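PDB 4J35: phosphotriesterase, putative from Deinococcus radiodurans, which probably hydrolyses lactones with the help of two divalent metal ions per subunit, and is an engineered variant made to hydrolyse organophosphates. Local coordinates for residues A[195-207]-A[217-229]. The protein carries 7 engineered substitutions. Sequence-based numbering, arbitrary orientation.
With CO (cobalt (II) ion), chain B.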
ATOM      1  N   ALA A 195      -9.535   2.946 -16.390  1.00 36.59           N
ATOM      2  CA  ALA A 195      -8.267   2.476 -15.850  1.00 36.09           C
ATOM      3  C   ALA A 195      -8.141   0.970 -16.058  1.00 36.03           C
ATOM      4  O   ALA A 195      -9.152   0.248 -16.043  1.00 36.89           O
ATOM      5  CB  ALA A 195      -8.129   2.855 -14.342  1.00 36.49           C
ATOM      6  N   ASP A 196      -6.899   0.493 -16.204  1.00 37.74           N
ATOM      7  CA  ASP A 196      -6.625  -0.907 -16.548  1.00 36.19           C
ATOM      8  C   ASP A 196      -6.798  -1.790 -15.325  1.00 41.57           C
ATOM      9  O   ASP A 196      -6.055  -1.634 -14.358  1.00 36.21           O
ATOM     10  CB  ASP A 196      -5.194  -1.004 -17.073  1.00 35.53           C
ATOM     11  CG  ASP A 196      -4.821  -2.387 -17.576  1.00 30.62           C
ATOM     12  OD1 ASP A 196      -5.583  -3.370 -17.383  1.00 35.48           O
ATOM     13  OD2 ASP A 196      -3.713  -2.484 -18.150  1.00 43.55           O
ATOM     14  N   PRO A 197      -7.793  -2.685 -15.326  1.00 39.48           N
ATOM     15  CA  PRO A 197      -7.970  -3.438 -14.075  1.00 49.52           C
ATOM     16  C   PRO A 197      -6.789  -4.341 -13.715  1.00 49.22           C
ATOM     17  O   PRO A 197      -6.639  -4.709 -12.553  1.00 42.28           O
ATOM     18  CB  PRO A 197      -9.220  -4.273 -14.326  1.00 46.52           C
ATOM     19  CG  PRO A 197      -9.354  -4.330 -15.858  1.00 46.26           C
ATOM     20  CD  PRO A 197      -8.777  -3.061 -16.366  1.00 46.35           C
ATOM     21  N   ALA A 198      -5.942  -4.661 -14.681  1.00 39.23           N
ATOM     22  CA  ALA A 198      -4.790  -5.529 -14.415  1.00 48.78           C
ATOM     23  C   ALA A 198      -3.660  -4.750 -13.736  1.00 38.27           C
ATOM     24  O   ALA A 198      -2.601  -5.319 -13.422  1.00 38.72           O
ATOM     25  CB  ALA A 198      -4.294  -6.166 -15.712  1.00 57.43           C
ATOM     26  N   ARG A 199      -3.886  -3.453 -13.491  1.00 36.80           N
ATOM     27  CA  ARG A 199      -2.915  -2.621 -12.808  1.00 37.31           C
ATOM     28  C   ARG A 199      -3.551  -1.905 -11.616  1.00 28.85           C
ATOM     29  O   ARG A 199      -3.101  -0.862 -11.230  1.00 33.03           O
ATOM     30  CB  ARG A 199      -2.317  -1.578 -13.759  1.00 35.25           C
ATOM     31  CG  ARG A 199      -1.740  -2.162 -15.045  1.00 42.58           C
ATOM     32  CD  ARG A 199      -0.353  -2.767 -14.830  1.00 35.47           C
ATOM     33  NE  ARG A 199       0.691  -1.739 -14.827  1.00 38.92           N
ATOM     34  CZ  ARG A 199       1.981  -1.994 -14.656  1.00 34.76           C
ATOM     35  NH1 ARG A 199       2.387  -3.251 -14.494  1.00 40.98           N
ATOM     36  NH2 ARG A 199       2.855  -1.009 -14.708  1.00 39.88           N
ATOM     37  N   ILE A 200      -4.595  -2.485 -11.041  1.00 32.48           N
ATOM     38  CA  ILE A 200      -5.270  -1.860  -9.912  1.00 32.63           C
ATOM     39  C   ILE A 200      -5.282  -2.873  -8.756  1.00 30.83           C
ATOM     40  O   ILE A 200      -5.645  -4.041  -8.946  1.00 30.36           O
ATOM     41  CB  ILE A 200      -6.717  -1.508 -10.274  1.00 42.15           C
ATOM     42  CG1 ILE A 200      -6.725  -0.314 -11.246  1.00 39.69           C
ATOM     43  CG2 ILE A 200      -7.520  -1.216  -9.025  1.00 36.40           C
ATOM     44  CD1 ILE A 200      -8.083  -0.014 -11.833  1.00 30.19           C
ATOM     45  N   MET A 201      -4.858  -2.431  -7.577  1.00 33.37           N
ATOM     46  CA  MET A 201      -4.907  -3.281  -6.400  1.00 31.41           C
ATOM     47  C   MET A 201      -5.787  -2.582  -5.382  1.00 29.22           C
ATOM     48  O   MET A 201      -5.428  -1.510  -4.852  1.00 32.22           O
ATOM     49  CB  MET A 201      -3.494  -3.507  -5.796  1.00 36.70           C
ATOM     50  CG  MET A 201      -3.499  -4.580  -4.781  1.00 35.00           C
ATOM     51  SD  MET A 201      -1.815  -4.883  -4.105  1.00 32.08           S
ATOM     52  CE  MET A 201      -1.735  -3.498  -2.983  1.00 37.98           C
ATOM     53  N   ILE A 202      -6.936  -3.169  -5.080  1.00 32.03           N
ATOM     54  CA  ILE A 202      -7.818  -2.523  -4.125  1.00 28.72           C
ATOM     55  C   ILE A 202      -7.359  -2.988  -2.774  1.00 28.31           C
ATOM     56  O   ILE A 202      -7.313  -4.194  -2.520  1.00 31.36           O
ATOM     57  CB  ILE A 202      -9.264  -2.945  -4.263  1.00 35.23           C
ATOM     58  CG1 ILE A 202      -9.771  -2.618  -5.686  1.00 35.04           C
ATOM     59  CG2 ILE A 202     -10.126  -2.283  -3.190  1.00 28.99           C
ATOM     60  CD1 ILE A 202      -9.688  -1.086  -6.064  1.00 35.98           C
ATOM     61  N   GLY A 203      -7.020  -2.038  -1.926  1.00 29.16           N
ATOM     62  CA  GLY A 203      -6.391  -2.384  -0.661  1.00 31.23           C
ATOM     63  C   GLY A 203      -7.276  -2.566   0.548  1.00 32.64           C
ATOM     64  O   GLY A 203      -8.454  -2.237   0.555  1.00 35.12           O
ATOM     65  N   HIS A 204      -6.648  -3.087   1.603  1.00 33.58           N
ATOM     66  CA  HIS A 204      -7.275  -3.333   2.892  1.00 29.25           C
ATOM     67  C   HIS A 204      -8.564  -4.151   2.795  1.00 32.53           C
ATOM     68  O   HIS A 204      -9.490  -3.981   3.607  1.00 35.34           O
ATOM     69  CB  HIS A 204      -7.504  -1.999   3.652  1.00 33.55           C
ATOM     70  CG  HIS A 204      -6.291  -1.119   3.762  1.00 32.41           C
ATOM     71  ND1 HIS A 204      -4.998  -1.601   3.734  1.00 32.84           N
ATOM     72  CD2 HIS A 204      -6.181   0.222   3.909  1.00 30.25           C
ATOM     73  CE1 HIS A 204      -4.148  -0.590   3.875  1.00 28.29           C
ATOM     74  NE2 HIS A 204      -4.842   0.528   3.970  1.00 30.75           N
ATOM     75  N   MET A 205      -8.601  -5.071   1.839  1.00 34.44           N
ATOM     76  CA  MET A 205      -9.778  -5.897   1.621  1.00 34.08           C
ATOM     77  C   MET A 205      -9.927  -6.970   2.651  1.00 42.77           C
ATOM     78  O   MET A 205     -10.971  -7.589   2.749  1.00 44.34           O
ATOM     79  CB  MET A 205      -9.783  -6.465   0.198  1.00 37.69           C
ATOM     80  CG  MET A 205     -10.021  -5.397  -0.826  1.00 36.27           C
ATOM     81  SD  MET A 205     -11.786  -4.884  -0.892  1.00 38.67           S
ATOM     82  CE  MET A 205     -12.534  -6.456  -1.284  1.00 36.90           C
ATOM     83  N   ASP A 206      -8.886  -7.175   3.463  1.00 31.73           N
ATOM     84  CA  ASP A 206      -9.000  -8.090   4.568  1.00 37.38           C
ATOM     85  C   ASP A 206      -9.822  -7.501   5.698  1.00 41.83           C
ATOM     86  O   ASP A 206     -10.175  -8.192   6.644  1.00 45.11           O
ATOM     87  CB  ASP A 206      -7.610  -8.490   5.062  1.00 36.95           C
ATOM     88  CG  ASP A 206      -6.677  -7.319   5.261  1.00 42.08           C
ATOM     89  OD1 ASP A 206      -6.847  -6.257   4.637  1.00 35.04           O
ATOM     90  OD2 ASP A 206      -5.726  -7.460   6.069  1.00 37.43           O
ATOM     91  N   GLY A 207     -10.110  -6.216   5.614  1.00 40.78           N
ATOM     92  CA  GLY A 207     -10.920  -5.555   6.622  1.00 39.48           C
ATOM     93  C   GLY A 207     -12.379  -5.989   6.625  1.00 49.46           C
ATOM     94  O   GLY A 207     -13.135  -5.607   7.516  1.00 43.58           O
ATOM     95  N   THR A 217     -15.974  -7.224  -5.692  1.00 39.24           N
ATOM     96  CA  THR A 217     -14.879  -6.409  -6.149  1.00 35.71           C
ATOM     97  C   THR A 217     -14.126  -7.060  -7.297  1.00 31.63           C
ATOM     98  O   THR A 217     -13.764  -6.375  -8.283  1.00 37.03           O
ATOM     99  CB  THR A 217     -13.862  -6.144  -4.930  1.00 30.98           C
ATOM    100  OG1 THR A 217     -14.600  -5.645  -3.820  1.00 37.51           O
ATOM    101  CG2 THR A 217     -12.844  -5.117  -5.311  1.00 34.19           C
ATOM    102  N   LEU A 218     -13.902  -8.383  -7.175  1.00 33.57           N
ATOM    103  CA  LEU A 218     -13.043  -9.145  -8.089  1.00 31.48           C
ATOM    104  C   LEU A 218     -13.696  -9.204  -9.473  1.00 42.53           C
ATOM    105  O   LEU A 218     -13.051  -9.354 -10.498  1.00 39.49           O
ATOM    106  CB  LEU A 218     -12.835 -10.565  -7.596  1.00 35.20           C
ATOM    107  CG  LEU A 218     -11.783 -10.548  -6.447  1.00 31.26           C
ATOM    108  CD1 LEU A 218     -11.863 -11.820  -5.673  1.00 39.58           C
ATOM    109  CD2 LEU A 218     -10.416 -10.361  -7.075  1.00 35.41           C
ATOM    110  N   ARG A 219     -14.994  -9.077  -9.442  1.00 32.33           N
ATOM    111  CA  ARG A 219     -15.810  -9.011 -10.669  1.00 56.37           C
ATOM    112  C   ARG A 219     -15.341  -7.947 -11.698  1.00 46.17           C
ATOM    113  O   ARG A 219     -15.610  -8.071 -12.902  1.00 39.63           O
ATOM    114  CB  ARG A 219     -17.251  -8.729 -10.245  1.00 44.05           C
ATOM    115  CG  ARG A 219     -18.264  -8.767 -11.330  1.00 70.84           C
ATOM    116  CD  ARG A 219     -18.802 -10.180 -11.465  1.00 78.04           C
ATOM    117  NE  ARG A 219     -19.905 -10.439 -10.537  1.00 90.26           N
ATOM    118  CZ  ARG A 219     -21.193 -10.473 -10.880  1.00 88.31           C
ATOM    119  NH1 ARG A 219     -21.568 -10.280 -12.143  1.00 77.96           N
ATOM    120  NH2 ARG A 219     -22.117 -10.716  -9.957  1.00 94.83           N
ATOM    121  N   HIS A 220     -14.644  -6.903 -11.235  1.00 38.33           N
ATOM    122  CA  HIS A 220     -14.243  -5.794 -12.094  1.00 31.84           C
ATOM    123  C   HIS A 220     -12.921  -6.031 -12.750  1.00 45.15           C
ATOM    124  O   HIS A 220     -12.448  -5.191 -13.520  1.00 40.64           O
ATOM    125  CB  HIS A 220     -14.237  -4.489 -11.299  1.00 38.15           C
ATOM    126  CG  HIS A 220     -15.601  -4.058 -10.880  1.00 42.09           C
ATOM    127  ND1 HIS A 220     -16.097  -4.283  -9.619  1.00 40.10           N
ATOM    128  CD2 HIS A 220     -16.607  -3.489 -11.585  1.00 38.69           C
ATOM    129  CE1 HIS A 220     -17.336  -3.832  -9.545  1.00 40.27           C
ATOM    130  NE2 HIS A 220     -17.674  -3.356 -10.732  1.00 41.26           N
ATOM    131  N   GLY A 221     -12.327  -7.181 -12.422  1.00 34.89           N
ATOM    132  CA  GLY A 221     -11.084  -7.619 -13.023  1.00 38.57           C
ATOM    133  C   GLY A 221      -9.861  -7.139 -12.270  1.00 36.33           C
ATOM    134  O   GLY A 221      -8.732  -7.399 -12.708  1.00 33.43           O
ATOM    135  N   VAL A 222     -10.092  -6.396 -11.195  1.00 35.79           N
ATOM    136  CA  VAL A 222      -9.005  -5.858 -10.397  1.00 33.45           C
ATOM    137  C   VAL A 222      -8.453  -6.934  -9.485  1.00 30.02           C
ATOM    138  O   VAL A 222      -9.039  -8.000  -9.293  1.00 32.00           O
ATOM    139  CB  VAL A 222      -9.416  -4.610  -9.536  1.00 29.77           C
ATOM    140  CG1 VAL A 222      -9.888  -3.429 -10.451  1.00 33.20           C
ATOM    141  CG2 VAL A 222     -10.504  -4.975  -8.489  1.00 34.12           C
ATOM    142  N   SER A 223      -7.303  -6.630  -8.899  1.00 34.58           N
ATOM    143  CA  SER A 223      -6.812  -7.458  -7.815  1.00 38.05           C
ATOM    144  C   SER A 223      -7.147  -6.862  -6.434  1.00 30.77           C
ATOM    145  O   SER A 223      -7.520  -5.692  -6.302  1.00 29.79           O
ATOM    146  CB  SER A 223      -5.317  -7.597  -7.983  1.00 29.38           C
ATOM    147  OG  SER A 223      -5.009  -8.252  -9.191  1.00 41.85           O
ATOM    148  N   ILE A 224      -7.000  -7.675  -5.374  1.00 32.77           N
ATOM    149  CA  ILE A 224      -7.358  -7.200  -4.069  1.00 30.29           C
ATOM    150  C   ILE A 224      -6.275  -7.664  -3.139  1.00 29.20           C
ATOM    151  O   ILE A 224      -5.716  -8.729  -3.376  1.00 32.54           O
ATOM    152  CB  ILE A 224      -8.726  -7.727  -3.618  1.00 30.32           C
ATOM    153  CG1 ILE A 224      -8.784  -9.224  -3.589  1.00 31.93           C
ATOM    154  CG2 ILE A 224      -9.801  -7.231  -4.609  1.00 34.52           C
ATOM    155  CD1 ILE A 224     -10.030  -9.768  -2.833  1.00 32.26           C
ATOM    156  N   ALA A 225      -6.009  -6.839  -2.142  1.00 30.08           N
ATOM    157  CA  ALA A 225      -4.935  -7.168  -1.173  1.00 28.45           C
ATOM    158  C   ALA A 225      -5.508  -7.332   0.203  1.00 29.06           C
ATOM    159  O   ALA A 225      -6.235  -6.473   0.702  1.00 33.05           O
ATOM    160  CB  ALA A 225      -3.949  -6.077  -1.156  1.00 29.01           C
ATOM    161  N   PHE A 226      -5.087  -8.421   0.843  1.00 35.13           N
ATOM    162  CA  PHE A 226      -5.247  -8.643   2.257  1.00 33.36           C
ATOM    163  C   PHE A 226      -3.933  -8.094   2.794  1.00 31.07           C
ATOM    164  O   PHE A 226      -2.934  -8.827   2.871  1.00 32.80           O
ATOM    165  CB  PHE A 226      -5.378 -10.157   2.507  1.00 37.13           C
ATOM    166  CG  PHE A 226      -6.730 -10.729   2.114  1.00 36.37           C
ATOM    167  CD1 PHE A 226      -7.180 -10.687   0.809  1.00 38.20           C
ATOM    168  CD2 PHE A 226      -7.538 -11.313   3.074  1.00 39.20           C
ATOM    169  CE1 PHE A 226      -8.399 -11.219   0.484  1.00 36.38           C
ATOM    170  CE2 PHE A 226      -8.743 -11.828   2.766  1.00 42.74           C
ATOM    171  CZ  PHE A 226      -9.197 -11.778   1.460  1.00 39.52           C
ATOM    172  N   ASP A 227      -3.896  -6.788   3.073  1.00 31.29           N
ATOM    173  CA  ASP A 227      -2.617  -6.149   3.279  1.00 35.47           C
ATOM    174  C   ASP A 227      -2.401  -5.542   4.668  1.00 32.76           C
ATOM    175  O   ASP A 227      -1.487  -4.743   4.837  1.00 30.90           O
ATOM    176  CB  ASP A 227      -2.354  -5.117   2.201  1.00 31.62           C
ATOM    177  CG  ASP A 227      -3.477  -4.094   2.084  1.00 41.92           C
ATOM    178  OD1 ASP A 227      -4.298  -4.005   3.009  1.00 36.05           O
ATOM    179  OD2 ASP A 227      -3.563  -3.412   1.044  1.00 33.32           O
ATOM    180  N   ARG A 228      -3.225  -5.921   5.640  1.00 33.66           N
ATOM    181  CA  ARG A 228      -2.962  -5.533   7.041  1.00 31.13           C
ATOM    182  C   ARG A 228      -2.825  -6.793   7.914  1.00 37.10           C
ATOM    183  O   ARG A 228      -3.233  -6.818   9.086  1.00 36.68           O
ATOM    184  CB  ARG A 228      -4.064  -4.611   7.560  1.00 37.68           C
ATOM    185  CG  ARG A 228      -4.481  -3.562   6.517  1.00 38.65           C
ATOM    186  CD  ARG A 228      -5.434  -2.545   7.060  1.00 37.82           C
ATOM    187  NE  ARG A 228      -4.738  -1.500   7.789  1.00 42.45           N
ATOM    188  CZ  ARG A 228      -5.343  -0.490   8.399  1.00 70.50           C
ATOM    189  NH1 ARG A 228      -6.667  -0.357   8.324  1.00 65.20           N
ATOM    190  NH2 ARG A 228      -4.617   0.402   9.067  1.00 64.02           N
ATOM    191  N   ILE A 229      -2.251  -7.833   7.324  1.00 34.63           N
ATOM    192  CA  ILE A 229      -2.119  -9.121   7.993  1.00 31.79           C
ATOM    193  C   ILE A 229      -1.198  -8.907   9.195  1.00 36.83           C
ATOM    194  O   ILE A 229      -0.121  -8.353   9.058  1.00 33.27           O
ATOM    195  CB  ILE A 229      -1.547 -10.220   7.075  1.00 31.96           C
ATOM    196  CG1 ILE A 229      -2.513 -10.455   5.874  1.00 31.99           C
ATOM    197  CG2 ILE A 229      -1.371 -11.530   7.828  1.00 37.74           C
ATOM    198  CD1 ILE A 229      -1.991 -11.427   4.845  1.00 34.56           C
TER
HETATM  199 CO    CO B 401      -4.284   2.415   4.350  1.00 31.63          CO
HETATM  200  O   HOH W   1      -4.990  -5.946 -10.786  1.00 39.08           O
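His204 ND1 donates to Asp227 OD1 over 2.6 Å, and the ring's other nitrogen, NE2, binds cobalt at 2.0 Å. This second-shell carboxylate sits at the C-terminal end of two parallel strands, 200-202 and 223-226, joined through helix 211-218. They form a beta-alpha-beta unit of the TIM barrel. OD1 lies close to the imidazole plane, but the ring and carboxylate planes stand 70° apart. OD2 accepts the backbone N of His204, so Asp227 holds both ring and main chain. Replacing it with an alanine would probably leave ND1 without its acceptor and the metal-binding ring freer to turn.

Arg228 covers one face of this ring. Its CD makes a CH-pi contact, and its guanidinium stacks at 28° to the imidazole, while NE forms a salt bridge with Asp264, a ligand of the other metal. Asp206 OD2 accepts Arg228 N at 3.0 Å and also pairs with Arg243. The carboxylate reaches this N with CG between the backbone N and carbonyl carbon (chi1 48°).

Between the strands, Ser223 N binds Ile200 O, Ser223 O receives Ile202 N, and Ile202 O receives Ala225 N. Beyond them, Met205 N donates to Ala225 O. A water joins Pro197 O, Ile200 O and Ser223 OG, and OG also bonds to Arg320.

Met201 SD packs on Ala225 CB at 3.8 Å. From Val222, CG1 meets Ile200 CG2 at 3.5 Å and CG2 meets Ile202 CG1. The Thr217 hydroxyl has its polar partner in Tyr213. Met205, bent at chi2 and chi3, brings CE to 3.4 Å from Thr217 OG1.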